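Long-range contacts in centrosomal protein of 104 kDa (Homo sapiens, PDB 5LPH), which is required for ciliogenesis and for structural integrity at the ciliary tip, and binds tubulin; this chain is its HEAT-repeat TOG domain: residues E28-L32 with V52-K58; T141-L146 with F163-M167; L187-V193 with A229-V234; I245-R250 with G279-D284. One frame throughout, in Å; residues are numbered along the deposited sequence.

Interaction 1: E28-L32 with V52-K58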
loop_
_atom_site.group_PDB
_atom_site.type_symbol
_atom_site.label_atom_id
_atom_site.label_comp_id
_atom_site.label_asym_id
_atom_site.label_seq_id
_atom_site.Cartn_x
_atom_site.Cartn_y
_atom_site.Cartn_z
ATOM N N GLU A 28 -7.762 -14.775 30.801
ATOM C CA GLU A 28 -6.808 -13.747 30.369
ATOM C C GLU A 28 -6.016 -14.185 29.117
ATOM O O GLU A 28 -5.935 -15.381 28.827
ATOM C CB GLU A 28 -5.838 -13.390 31.514
ATOM C CG GLU A 28 -4.838 -14.486 31.887
ATOM C CD GLU A 28 -3.972 -14.135 33.090
ATOM O OE1 GLU A 28 -3.636 -12.944 33.288
ATOM O OE2 GLU A 28 -3.609 -15.068 33.836
ATOM N N PRO A 29 -5.434 -13.220 28.375
ATOM C CA PRO A 29 -4.519 -13.542 27.269
ATOM C C PRO A 29 -3.302 -14.342 27.729
ATOM O O PRO A 29 -2.820 -14.132 28.842
ATOM C CB PRO A 29 -4.065 -12.165 26.774
ATOM C CG PRO A 29 -5.157 -11.245 27.164
ATOM C CD PRO A 29 -5.694 -11.770 28.459
ATOM N N GLU A 30 -2.809 -15.239 26.878
ATOM C CA GLU A 30 -1.606 -16.018 27.202
ATOM C C GLU A 30 -0.379 -15.091 27.226
ATOM O O GLU A 30 -0.442 -13.980 26.691
ATOM C CB GLU A 30 -1.425 -17.216 26.247
ATOM C CG GLU A 30 -1.097 -16.890 24.793
ATOM C CD GLU A 30 -2.306 -16.886 23.874
ATOM O OE1 GLU A 30 -3.462 -16.788 24.350
ATOM O OE2 GLU A 30 -2.092 -16.974 22.647
ATOM N N PRO A 31 0.732 -15.527 27.859
ATOM C CA PRO A 31 1.862 -14.612 27.919
ATOM C C PRO A 31 2.566 -14.486 26.571
ATOM O O PRO A 31 2.436 -15.361 25.700
ATOM C CB PRO A 31 2.783 -15.263 28.953
ATOM C CG PRO A 31 2.524 -16.716 28.808
ATOM C CD PRO A 31 1.081 -16.855 28.401
ATOM N N LEU A 32 3.293 -13.389 26.414
ATOM C CA LEU A 32 4.119 -13.162 25.236
ATOM C C LEU A 32 5.262 -14.174 25.218
ATOM O O LEU A 32 5.838 -14.478 26.264
ATOM C CB LEU A 32 4.678 -11.733 25.248
ATOM C CG LEU A 32 3.630 -10.624 25.101
ATOM C CD1 LEU A 32 4.154 -9.291 25.614
ATOM C CD2 LEU A 32 3.173 -10.503 23.655
ATOM N N VAL A 52 -0.357 -5.049 24.845
ATOM C CA VAL A 52 0.487 -5.752 23.860
ATOM C C VAL A 52 0.190 -7.258 23.864
ATOM O O VAL A 52 0.120 -7.875 22.801
ATOM C CB VAL A 52 1.995 -5.487 24.077
ATOM C CG1 VAL A 52 2.851 -6.342 23.154
ATOM C CG2 VAL A 52 2.308 -4.017 23.839
ATOM N N ALA A 53 0.013 -7.832 25.053
ATOM C CA ALA A 53 -0.336 -9.249 25.201
ATOM C C ALA A 53 -1.676 -9.584 24.533
ATOM O O ALA A 53 -1.779 -10.589 23.844
ATOM C CB ALA A 53 -0.369 -9.641 26.673
ATOM N N GLU A 54 -2.686 -8.741 24.752
ATOM C CA GLU A 54 -3.971 -8.834 24.045
ATOM C C GLU A 54 -3.790 -8.906 22.522
ATOM O O GLU A 54 -4.331 -9.800 21.863
ATOM C CB GLU A 54 -4.853 -7.620 24.337
ATOM C CG GLU A 54 -5.743 -7.683 25.558
ATOM C CD GLU A 54 -6.811 -6.600 25.489
ATOM O OE1 GLU A 54 -6.443 -5.415 25.633
ATOM O OE2 GLU A 54 -8.002 -6.930 25.260
ATOM N N ALA A 55 -3.022 -7.956 21.984
ATOM C CA ALA A 55 -2.762 -7.857 20.542
ATOM C C ALA A 55 -2.054 -9.070 19.948
ATOM O O ALA A 55 -2.275 -9.390 18.786
ATOM C CB ALA A 55 -1.966 -6.592 20.233
ATOM N N TYR A 56 -1.213 -9.732 20.742
ATOM C CA TYR A 56 -0.443 -10.907 20.296
ATOM C C TYR A 56 -1.123 -12.264 20.500
ATOM O O TYR A 56 -0.658 -13.265 19.950
ATOM C CB TYR A 56 0.919 -10.951 21.006
ATOM C CG TYR A 56 2.027 -10.236 20.266
ATOM C CD1 TYR A 56 2.137 -8.848 20.308
ATOM C CD2 TYR A 56 2.978 -10.946 19.544
ATOM C CE1 TYR A 56 3.151 -8.188 19.638
ATOM C CE2 TYR A 56 4.002 -10.293 18.868
ATOM C CZ TYR A 56 4.078 -8.912 18.917
ATOM O OH TYR A 56 5.074 -8.239 18.262
ATOM N N CYS A 57 -2.194 -12.320 21.287
ATOM C CA CYS A 57 -2.732 -13.613 21.727
ATOM C C CYS A 57 -3.605 -14.295 20.664
ATOM O O CYS A 57 -3.958 -13.698 19.641
ATOM C CB CYS A 57 -3.495 -13.455 23.040
ATOM S SG CYS A 57 -5.147 -12.785 22.872
ATOM N N LYS A 58 -3.959 -15.547 20.937
ATOM C CA LYS A 58 -4.653 -16.406 19.974
ATOM C C LYS A 58 -6.174 -16.213 19.914
ATOM O O LYS A 58 -6.838 -16.899 19.146
ATOM C CB LYS A 58 -4.320 -17.876 20.261
ATOM C CG LYS A 58 -2.915 -18.265 19.838
ATOM C CD LYS A 58 -2.541 -19.638 20.373
ATOM C CE LYS A 58 -1.153 -20.064 19.914
ATOM N NZ LYS A 58 -0.747 -21.333 20.577
HETATM O O HOH W 1 -0.441 -12.998 24.074
#
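Leu-32 makes three of the five apolar side-chain pairs. With chi1 at m and chi2 at t, its branches lie along the helix. Leu-32 CD2 reaches Tyr-56 CB at 3.5 Å and Ala-53 CA at 4.0 Å, and Leu-32 CD1 meets Val-52 CG1 at 4.1 Å. Tyr-56, with chi1 at -91°, places its ring beside Arg-99 in a cation-pi contact. Tyr-56 OH is hydrogen-bonded to Glu-39 OE2. Pro-29 rests its ring on the helix: Pro-29 CG is 4.0 Å from Glu-54 CG, and Pro-29 CB is 4.0 Å from Cys-57 CB. The contact thus lays the extended N-terminal loop across the end of helix 49-56, at one edge of the HEAT-type helical TOG domain. Helix 60-76 joins in through Tyr-62, which touches Pro-29 and Cys-57. Glu-30 has chi1 at p and chi2 at -97°, so its carboxylate bends back to the loop after the helix. There Lys-58 N donates to Glu-30 OE2 (2.9 Å). Water 1 donates to Glu-30 O and to Ala-53 O, both at 2.8 Å.

Interaction 2: T141-L146 with F163-M167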
loop_
_atom_site.group_PDB
_atom_site.type_symbol
_atom_site.label_atom_id
_atom_site.label_comp_id
_atom_site.label_asym_id
_atom_site.label_seq_id
_atom_site.Cartn_x
_atom_site.Cartn_y
_atom_site.Cartn_z
ATOM N N THR A 141 3.245 0.597 6.877
ATOM C CA THR A 141 1.984 -0.129 6.658
ATOM C C THR A 141 1.667 -0.464 5.206
ATOM O O THR A 141 1.142 -1.547 4.945
ATOM C CB THR A 141 0.782 0.630 7.245
ATOM O OG1 THR A 141 0.656 1.910 6.621
ATOM C CG2 THR A 141 0.948 0.802 8.744
ATOM N N ILE A 142 1.968 0.435 4.264
ATOM C CA ILE A 142 1.553 0.220 2.866
ATOM C C ILE A 142 2.150 -1.048 2.229
ATOM O O ILE A 142 1.420 -1.780 1.563
ATOM C CB ILE A 142 1.735 1.483 1.944
ATOM C CG1 ILE A 142 1.190 1.258 0.527
ATOM C CG2 ILE A 142 3.181 1.869 1.686
ATOM C CD1 ILE A 142 -0.265 0.909 0.452
ATOM N N PRO A 143 3.455 -1.335 2.454
ATOM C CA PRO A 143 4.006 -2.568 1.866
ATOM C C PRO A 143 3.348 -3.854 2.390
ATOM O O PRO A 143 3.164 -4.807 1.634
ATOM C CB PRO A 143 5.491 -2.522 2.266
ATOM C CG PRO A 143 5.754 -1.106 2.642
ATOM C CD PRO A 143 4.474 -0.646 3.265
ATOM N N VAL A 144 2.984 -3.856 3.668
ATOM C CA VAL A 144 2.324 -5.004 4.281
ATOM C C VAL A 144 0.886 -5.105 3.766
ATOM O O VAL A 144 0.369 -6.200 3.539
ATOM C CB VAL A 144 2.334 -4.904 5.821
ATOM C CG1 VAL A 144 1.679 -6.127 6.439
ATOM C CG2 VAL A 144 3.766 -4.775 6.331
ATOM N N LEU A 145 0.252 -3.953 3.578
ATOM C CA LEU A 145 -1.091 -3.895 3.021
ATOM C C LEU A 145 -1.137 -4.357 1.559
ATOM O O LEU A 145 -2.109 -4.995 1.148
ATOM C CB LEU A 145 -1.647 -2.480 3.168
ATOM C CG LEU A 145 -3.159 -2.271 3.174
ATOM C CD1 LEU A 145 -3.918 -3.249 4.061
ATOM C CD2 LEU A 145 -3.445 -0.855 3.625
ATOM N N LEU A 146 -0.084 -4.060 0.792
ATOM C CA LEU A 146 0.038 -4.557 -0.591
ATOM C C LEU A 146 0.146 -6.078 -0.676
ATOM O O LEU A 146 -0.366 -6.662 -1.624
ATOM C CB LEU A 146 1.228 -3.934 -1.335
ATOM C CG LEU A 146 1.015 -2.575 -2.006
ATOM C CD1 LEU A 146 2.366 -2.044 -2.473
ATOM C CD2 LEU A 146 0.034 -2.658 -3.171
ATOM N N PHE A 163 -8.487 0.632 0.493
ATOM C CA PHE A 163 -7.837 1.411 1.558
ATOM C C PHE A 163 -6.567 2.118 1.071
ATOM O O PHE A 163 -6.315 3.256 1.461
ATOM C CB PHE A 163 -7.502 0.557 2.790
ATOM C CG PHE A 163 -7.046 1.374 3.984
ATOM C CD1 PHE A 163 -7.967 1.941 4.864
ATOM C CD2 PHE A 163 -5.696 1.611 4.208
ATOM C CE1 PHE A 163 -7.541 2.705 5.948
ATOM C CE2 PHE A 163 -5.266 2.372 5.289
ATOM C CZ PHE A 163 -6.186 2.925 6.161
ATOM N N ILE A 164 -5.779 1.442 0.237
ATOM C CA ILE A 164 -4.552 2.016 -0.333
ATOM C C ILE A 164 -4.893 3.231 -1.207
ATOM O O ILE A 164 -4.250 4.280 -1.114
ATOM C CB ILE A 164 -3.753 0.964 -1.142
ATOM C CG1 ILE A 164 -3.227 -0.130 -0.205
ATOM C CG2 ILE A 164 -2.585 1.615 -1.888
ATOM C CD1 ILE A 164 -2.582 -1.317 -0.892
ATOM N N GLN A 165 -5.929 3.077 -2.025
ATOM C CA GLN A 165 -6.469 4.158 -2.861
ATOM C C GLN A 165 -6.982 5.333 -2.012
ATOM O O GLN A 165 -6.718 6.493 -2.326
ATOM C CB GLN A 165 -7.553 3.588 -3.772
ATOM C CG GLN A 165 -7.728 4.222 -5.142
ATOM C CD GLN A 165 -8.800 3.513 -5.956
ATOM O OE1 GLN A 165 -8.863 2.275 -5.979
ATOM N NE2 GLN A 165 -9.640 4.284 -6.636
ATOM N N GLU A 166 -7.669 5.015 -0.916
ATOM C CA GLU A 166 -8.160 6.008 0.045
ATOM C C GLU A 166 -7.018 6.818 0.681
ATOM O O GLU A 166 -7.107 8.045 0.772
ATOM C CB GLU A 166 -8.978 5.306 1.137
ATOM C CG GLU A 166 -10.008 6.175 1.834
ATOM C CD GLU A 166 -10.821 5.408 2.865
ATOM O OE1 GLU A 166 -11.093 4.196 2.659
ATOM O OE2 GLU A 166 -11.192 6.023 3.891
HETATM N N MSE A 167 -5.952 6.139 1.109
HETATM C CA MSE A 167 -4.792 6.810 1.720
HETATM C C MSE A 167 -4.018 7.609 0.704
HETATM O O MSE A 167 -3.602 8.727 0.998
HETATM C CB MSE A 167 -3.782 5.868 2.387
HETATM C CG MSE A 167 -4.111 5.250 3.732
HETATM SE SE MSE A 167 -2.364 4.657 4.470
HETATM C CE MSE A 167 -1.869 3.258 3.167
#
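This is the antiparallel helix pair of a HEAT repeat. The segments, on helices 131-147 and 154-169, both lie in HEAT repeat 1, near the centre of the chain. The short axes approach to 11.1 Å, with 152° between their directions. Across the two segments the contact is apolar. The aliphatic contacts centre on Ile-164, which points toward the first helix. Ile-164 CG1 lies 3.2 Å from Ile-142 CD1, a very tight approach, and 3.9 Å from Leu-145 CD2. Ile-164 CD1 meets Leu-146 CD2 at 3.7 Å. Selenomethionine Met-167 adds its terminal methyl, CE, 3.9 Å from Ile-142 CD1. The polar groups turn to other partners. Thr-141 OG1 bonds to Cys-137 O in its own helix, and Glu-166 forms a salt bridge with Lys-117. Neighbouring helices cover both flanks: Leu-116 of helix 106-126 touches Thr-141 and Phe-163, and Leu-202 of helix 193-210 touches Leu-146 and Ile-164. The one aromatic contact places Leu-145 CD2 3.4 Å from Phe-163 CD2.

Interaction 3: L187-V193 with A229-V234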
loop_
_atom_site.group_PDB
_atom_site.type_symbol
_atom_site.label_atom_id
_atom_site.label_comp_id
_atom_site.label_asym_id
_atom_site.label_seq_id
_atom_site.Cartn_x
_atom_site.Cartn_y
_atom_site.Cartn_z
ATOM N N LEU A 187 7.300 -6.088 -10.907
ATOM C CA LEU A 187 6.691 -7.344 -10.485
ATOM C C LEU A 187 7.757 -8.427 -10.452
ATOM O O LEU A 187 8.514 -8.582 -11.410
ATOM C CB LEU A 187 5.557 -7.743 -11.435
ATOM C CG LEU A 187 4.372 -6.765 -11.457
ATOM C CD1 LEU A 187 3.409 -7.004 -12.614
ATOM C CD2 LEU A 187 3.626 -6.799 -10.132
ATOM N N LYS A 188 7.809 -9.166 -9.345
ATOM C CA LYS A 188 8.797 -10.234 -9.158
ATOM C C LYS A 188 8.416 -11.418 -10.037
ATOM O O LYS A 188 7.230 -11.629 -10.322
ATOM C CB LYS A 188 8.880 -10.673 -7.689
ATOM C CG LYS A 188 9.181 -9.555 -6.718
ATOM C CD LYS A 188 10.662 -9.328 -6.494
ATOM C CE LYS A 188 10.874 -8.380 -5.324
ATOM N NZ LYS A 188 12.304 -8.007 -5.151
ATOM N N ALA A 189 9.423 -12.168 -10.479
ATOM C CA ALA A 189 9.228 -13.306 -11.387
ATOM C C ALA A 189 8.258 -14.339 -10.814
ATOM O O ALA A 189 7.304 -14.739 -11.481
ATOM C CB ALA A 189 10.564 -13.965 -11.702
ATOM N N ASN A 190 8.497 -14.731 -9.566
ATOM C CA ASN A 190 7.659 -15.717 -8.861
ATOM C C ASN A 190 6.403 -15.127 -8.178
ATOM O O ASN A 190 5.797 -15.794 -7.334
ATOM C CB ASN A 190 8.509 -16.476 -7.826
ATOM C CG ASN A 190 8.964 -15.592 -6.670
ATOM O OD1 ASN A 190 9.223 -14.401 -6.853
ATOM N ND2 ASN A 190 9.073 -16.175 -5.480
ATOM N N SER A 191 6.009 -13.901 -8.540
ATOM C CA SER A 191 4.847 -13.247 -7.930
ATOM C C SER A 191 3.561 -13.956 -8.326
ATOM O O SER A 191 3.457 -14.500 -9.440
ATOM C CB SER A 191 4.765 -11.769 -8.332
ATOM O OG SER A 191 4.528 -11.610 -9.720
ATOM N N SER A 192 2.600 -13.953 -7.400
ATOM C CA SER A 192 1.315 -14.619 -7.618
ATOM C C SER A 192 0.484 -13.838 -8.629
ATOM O O SER A 192 0.716 -12.641 -8.881
ATOM C CB SER A 192 0.541 -14.818 -6.300
ATOM O OG SER A 192 -0.227 -13.672 -5.985
ATOM N N VAL A 193 -0.500 -14.535 -9.184
ATOM C CA VAL A 193 -1.432 -13.969 -10.163
ATOM C C VAL A 193 -2.253 -12.832 -9.530
ATOM O O VAL A 193 -2.420 -11.774 -10.139
ATOM C CB VAL A 193 -2.379 -15.054 -10.735
ATOM C CG1 VAL A 193 -3.400 -14.451 -11.691
ATOM C CG2 VAL A 193 -1.591 -16.136 -11.463
ATOM N N ALA A 229 6.909 -5.543 -17.270
ATOM C CA ALA A 229 5.770 -6.463 -17.124
ATOM C C ALA A 229 5.444 -7.268 -18.393
ATOM O O ALA A 229 4.850 -8.353 -18.296
ATOM C CB ALA A 229 4.541 -5.700 -16.664
ATOM N N LEU A 230 5.834 -6.760 -19.569
ATOM C CA LEU A 230 5.667 -7.509 -20.830
ATOM C C LEU A 230 6.431 -8.840 -20.889
ATOM O O LEU A 230 6.125 -9.673 -21.731
ATOM C CB LEU A 230 6.039 -6.642 -22.046
ATOM C CG LEU A 230 5.143 -5.436 -22.342
ATOM C CD1 LEU A 230 5.794 -4.529 -23.378
ATOM C CD2 LEU A 230 3.769 -5.881 -22.820
ATOM N N GLU A 231 7.420 -9.036 -20.016
ATOM C CA GLU A 231 8.123 -10.325 -19.902
ATOM C C GLU A 231 7.582 -11.270 -18.806
ATOM O O GLU A 231 8.166 -12.326 -18.557
ATOM C CB GLU A 231 9.622 -10.079 -19.726
ATOM C CG GLU A 231 10.555 -11.305 -19.858
ATOM C CD GLU A 231 10.366 -12.204 -21.091
ATOM O OE1 GLU A 231 9.577 -11.914 -22.032
ATOM O OE2 GLU A 231 11.071 -13.236 -21.113
ATOM N N HIS A 232 6.458 -10.925 -18.178
ATOM C CA HIS A 232 5.898 -11.751 -17.093
ATOM C C HIS A 232 5.302 -13.045 -17.656
ATOM O O HIS A 232 4.790 -13.056 -18.779
ATOM C CB HIS A 232 4.838 -10.969 -16.308
ATOM C CG HIS A 232 4.638 -11.460 -14.908
ATOM N ND1 HIS A 232 3.569 -12.243 -14.537
ATOM C CD2 HIS A 232 5.375 -11.275 -13.789
ATOM C CE1 HIS A 232 3.656 -12.526 -13.250
ATOM N NE2 HIS A 232 4.742 -11.947 -12.771
ATOM N N ARG A 233 5.387 -14.126 -16.879
ATOM C CA ARG A 233 4.941 -15.456 -17.333
ATOM C C ARG A 233 3.423 -15.585 -17.559
ATOM O O ARG A 233 2.978 -16.382 -18.385
ATOM C CB ARG A 233 5.407 -16.544 -16.353
ATOM C CG ARG A 233 4.644 -16.601 -15.037
ATOM C CD ARG A 233 5.313 -17.526 -14.036
ATOM N NE ARG A 233 4.497 -17.666 -12.827
ATOM C CZ ARG A 233 4.392 -16.759 -11.850
ATOM N NH1 ARG A 233 5.060 -15.604 -11.895
ATOM N NH2 ARG A 233 3.601 -17.008 -10.808
ATOM N N VAL A 234 2.649 -14.791 -16.826
ATOM C CA VAL A 234 1.186 -14.846 -16.846
ATOM C C VAL A 234 0.672 -13.994 -17.996
ATOM O O VAL A 234 1.002 -12.812 -18.077
ATOM C CB VAL A 234 0.585 -14.335 -15.512
ATOM C CG1 VAL A 234 -0.942 -14.423 -15.512
ATOM C CG2 VAL A 234 1.164 -15.123 -14.342
#
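Two loops of the HEAT-repeat array meet here, side by side. Segment 187-193 leads into helix 193-210, and segment 229-234 joins helices 219-229 and 235-252 of HEAT repeat 2. Each holds a type I beta turn, Lys-188 to Ser-191 and Ala-229 to His-232. The turns are closed by Ser-191 N to Lys-188 O (3.1 Å) and His-232 N to Ala-229 O (3.0 Å). Lys-188 O accepts a second bond, from Ser-191 OG at 2.8 Å. That hydroxyl in turn accepts from His-232 NE2 at 3.1 Å, so the imidazole is tied to the turn through the serine. Arg-233 reaches over the same turn and clasps one carbonyl with both terminal nitrogens. Ser-191 O accepts from Arg-233 NH2 at 2.9 Å and from Arg-233 NH1 at 3.1 Å. Ala-189 O is closer to Arg-233 NH1, at 2.4 Å, but the angle is poor and it is not a hydrogen bond. The backbone acceptors His-232 O and, weakly, Arg-233 O are met by Arg-238 NH1. Ser-192 OG serves its own helix as N-cap, accepting from Leu-195 N. Apolar contacts flank this network. Leu-187 CD1 lies 4.4 Å from Ala-229 CB. Val-193 CG2 meets Val-234 CG2 at 4.1 Å.

Interaction 4: I245-R250 with G279-D284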
loop_
_atom_site.group_PDB
_atom_site.type_symbol
_atom_site.label_atom_id
_atom_site.label_comp_id
_atom_site.label_asym_id
_atom_site.label_seq_id
_atom_site.Cartn_x
_atom_site.Cartn_y
_atom_site.Cartn_z
ATOM N N ILE A 245 0.341 0.788 -21.630
ATOM C CA ILE A 245 1.207 1.425 -22.633
ATOM C C ILE A 245 0.373 2.203 -23.664
ATOM O O ILE A 245 0.727 3.338 -24.006
ATOM C CB ILE A 245 2.139 0.394 -23.325
ATOM C CG1 ILE A 245 3.185 -0.116 -22.325
ATOM C CG2 ILE A 245 2.853 1.006 -24.528
ATOM C CD1 ILE A 245 3.795 -1.448 -22.695
ATOM N N LEU A 246 -0.726 1.605 -24.137
ATOM C CA LEU A 246 -1.633 2.274 -25.082
ATOM C C LEU A 246 -2.294 3.517 -24.465
ATOM O O LEU A 246 -2.421 4.539 -25.137
ATOM C CB LEU A 246 -2.703 1.309 -25.616
ATOM C CG LEU A 246 -2.246 0.106 -26.453
ATOM C CD1 LEU A 246 -3.429 -0.795 -26.779
ATOM C CD2 LEU A 246 -1.551 0.533 -27.737
ATOM N N ASP A 247 -2.704 3.428 -23.197
ATOM C CA ASP A 247 -3.250 4.588 -22.462
ATOM C C ASP A 247 -2.237 5.725 -22.314
ATOM O O ASP A 247 -2.606 6.897 -22.399
ATOM C CB ASP A 247 -3.774 4.185 -21.071
ATOM C CG ASP A 247 -5.124 3.462 -21.118
ATOM O OD1 ASP A 247 -5.777 3.421 -22.183
ATOM O OD2 ASP A 247 -5.547 2.940 -20.064
HETATM N N MSE A 248 -0.970 5.378 -22.099
HETATM C CA MSE A 248 0.102 6.379 -21.982
HETATM C C MSE A 248 0.409 7.037 -23.304
HETATM O O MSE A 248 0.835 8.195 -23.330
HETATM C CB MSE A 248 1.377 5.757 -21.413
HETATM C CG MSE A 248 1.196 5.352 -19.950
HETATM SE SE MSE A 248 1.215 6.927 -18.756
HETATM C CE MSE A 248 3.154 7.259 -18.805
ATOM N N TYR A 249 0.199 6.310 -24.405
ATOM C CA TYR A 249 0.350 6.866 -25.753
ATOM C C TYR A 249 -0.758 7.871 -26.099
ATOM O O TYR A 249 -0.479 8.893 -26.723
ATOM C CB TYR A 249 0.404 5.746 -26.798
ATOM C CG TYR A 249 0.812 6.224 -28.173
ATOM C CD1 TYR A 249 2.117 6.641 -28.426
ATOM C CD2 TYR A 249 -0.108 6.272 -29.221
ATOM C CE1 TYR A 249 2.493 7.094 -29.684
ATOM C CE2 TYR A 249 0.263 6.720 -30.481
ATOM C CZ TYR A 249 1.566 7.131 -30.708
ATOM O OH TYR A 249 1.949 7.584 -31.952
ATOM N N ARG A 250 -1.998 7.580 -25.699
ATOM C CA ARG A 250 -3.122 8.524 -25.862
ATOM C C ARG A 250 -2.905 9.866 -25.141
ATOM O O ARG A 250 -3.339 10.908 -25.633
ATOM C CB ARG A 250 -4.441 7.914 -25.360
ATOM C CG ARG A 250 -5.008 6.797 -26.220
ATOM C CD ARG A 250 -6.415 6.421 -25.765
ATOM N NE ARG A 250 -6.933 5.214 -26.419
ATOM C CZ ARG A 250 -6.731 3.952 -26.022
ATOM N NH1 ARG A 250 -5.997 3.665 -24.947
ATOM N NH2 ARG A 250 -7.270 2.954 -26.719
ATOM N N GLY A 279 -1.585 -0.811 -32.378
ATOM C CA GLY A 279 -2.337 0.001 -31.425
ATOM C C GLY A 279 -2.015 1.484 -31.538
ATOM O O GLY A 279 -2.922 2.309 -31.578
ATOM N N PHE A 280 -0.725 1.824 -31.594
ATOM C CA PHE A 280 -0.295 3.218 -31.812
ATOM C C PHE A 280 -0.781 3.754 -33.161
ATOM O O PHE A 280 -1.230 4.898 -33.247
ATOM C CB PHE A 280 1.238 3.364 -31.758
ATOM C CG PHE A 280 1.862 3.117 -30.402
ATOM C CD1 PHE A 280 1.108 3.009 -29.227
ATOM C CD2 PHE A 280 3.248 3.030 -30.303
ATOM C CE1 PHE A 280 1.727 2.791 -28.005
ATOM C CE2 PHE A 280 3.869 2.817 -29.083
ATOM C CZ PHE A 280 3.108 2.697 -27.931
ATOM N N ALA A 281 -0.672 2.926 -34.202
ATOM C CA ALA A 281 -1.168 3.264 -35.547
ATOM C C ALA A 281 -2.672 3.573 -35.560
ATOM O O ALA A 281 -3.113 4.486 -36.256
ATOM C CB ALA A 281 -0.853 2.134 -36.524
ATOM N N LYS A 282 -3.441 2.815 -34.778
ATOM C CA LYS A 282 -4.893 3.020 -34.642
ATOM C C LYS A 282 -5.229 4.359 -33.973
ATOM O O LYS A 282 -6.176 5.034 -34.378
ATOM C CB LYS A 282 -5.516 1.869 -33.839
ATOM C CG LYS A 282 -6.938 1.497 -34.231
ATOM C CD LYS A 282 -7.466 0.334 -33.396
ATOM C CE LYS A 282 -6.742 -0.981 -33.681
ATOM N NZ LYS A 282 -7.319 -2.128 -32.926
ATOM N N ILE A 283 -4.441 4.739 -32.968
ATOM C CA ILE A 283 -4.670 5.971 -32.196
ATOM C C ILE A 283 -4.388 7.256 -33.005
ATOM O O ILE A 283 -5.011 8.288 -32.747
ATOM C CB ILE A 283 -3.881 5.941 -30.842
ATOM C CG1 ILE A 283 -4.287 4.731 -29.963
ATOM C CG2 ILE A 283 -4.001 7.270 -30.092
ATOM C CD1 ILE A 283 -5.761 4.378 -29.893
ATOM N N ASP A 284 -3.475 7.183 -33.978
ATOM C CA ASP A 284 -3.127 8.305 -34.862
ATOM C C ASP A 284 -3.902 8.249 -36.182
ATOM O O ASP A 284 -4.735 7.368 -36.370
ATOM C CB ASP A 284 -1.618 8.270 -35.120
ATOM C CG ASP A 284 -0.792 8.443 -33.853
ATOM O OD1 ASP A 284 -1.373 8.517 -32.749
ATOM O OD2 ASP A 284 0.451 8.502 -33.967
#
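At the C-terminal edge of the HEAT-repeat array, helix 271-283 packs beside helix 235-252, the second helix of HEAT repeat 2. The short axes run roughly the same way, 31° apart, with a closest approach of 10.2 Å. Gly-279 comes first. Gly-279 CA lies 3.8 Å from Leu-246 CD2. A side chain here would point at the other helix, and an ideal CB would clash with that methyl, so the glycine makes room for the leucine. Phe-280 follows and fills the centre of the contact. Its ring stacks face-to-face on Tyr-249, with centroids 4.0 Å apart and planes at 19°. Phe-280 CD1 approaches Tyr-249 CG to 3.4 Å, and Phe-280 CB makes a CH-pi contact over the tyrosine ring. Ile-245 CG2 sits at the phenylalanine edge, 3.8 Å from Phe-280 CZ. Leu-260 also touches Phe-280, and Ile-256 and Leu-257 touch Tyr-249, so the loop between the helices helps to enclose the stack. One turn on, Ile-283 points toward helix 235-252. Ile-283 CG2 is 4.1 Å from Tyr-249 CD2, and Ile-283 CD1 is 3.8 Å from Arg-250 NE. Arg-250 NH1 forms a salt bridge with Asp-247 OD1 in its own helix (2.8 Å). Just past the helix end, Asp-284 OD2 accepts a hydrogen bond from Tyr-249 OH at 2.7 Å.

How the interactions relate
The four contacts follow one another along the chain; none nests in or crosses another. Interaction 1 closes a mostly helical loop and holds the N-terminal segment against helix 49-56. Interaction 2 closes the shortest span and pairs helices 131-147 and 154-169 at HEAT repeat 1. Interaction 3 closes the longest, joining the loop before helix 193-210 to the loop inside HEAT repeat 2. Interaction 4 then ties that repeat to the last helix. Interactions 1 and 4 lie on opposite sides of the chain's centre, their own centres about 56 Å apart. Interactions 3 and 4 touch directly, where Leu-230 CD1 packs on Ile-245 CD1 at 3.7 Å.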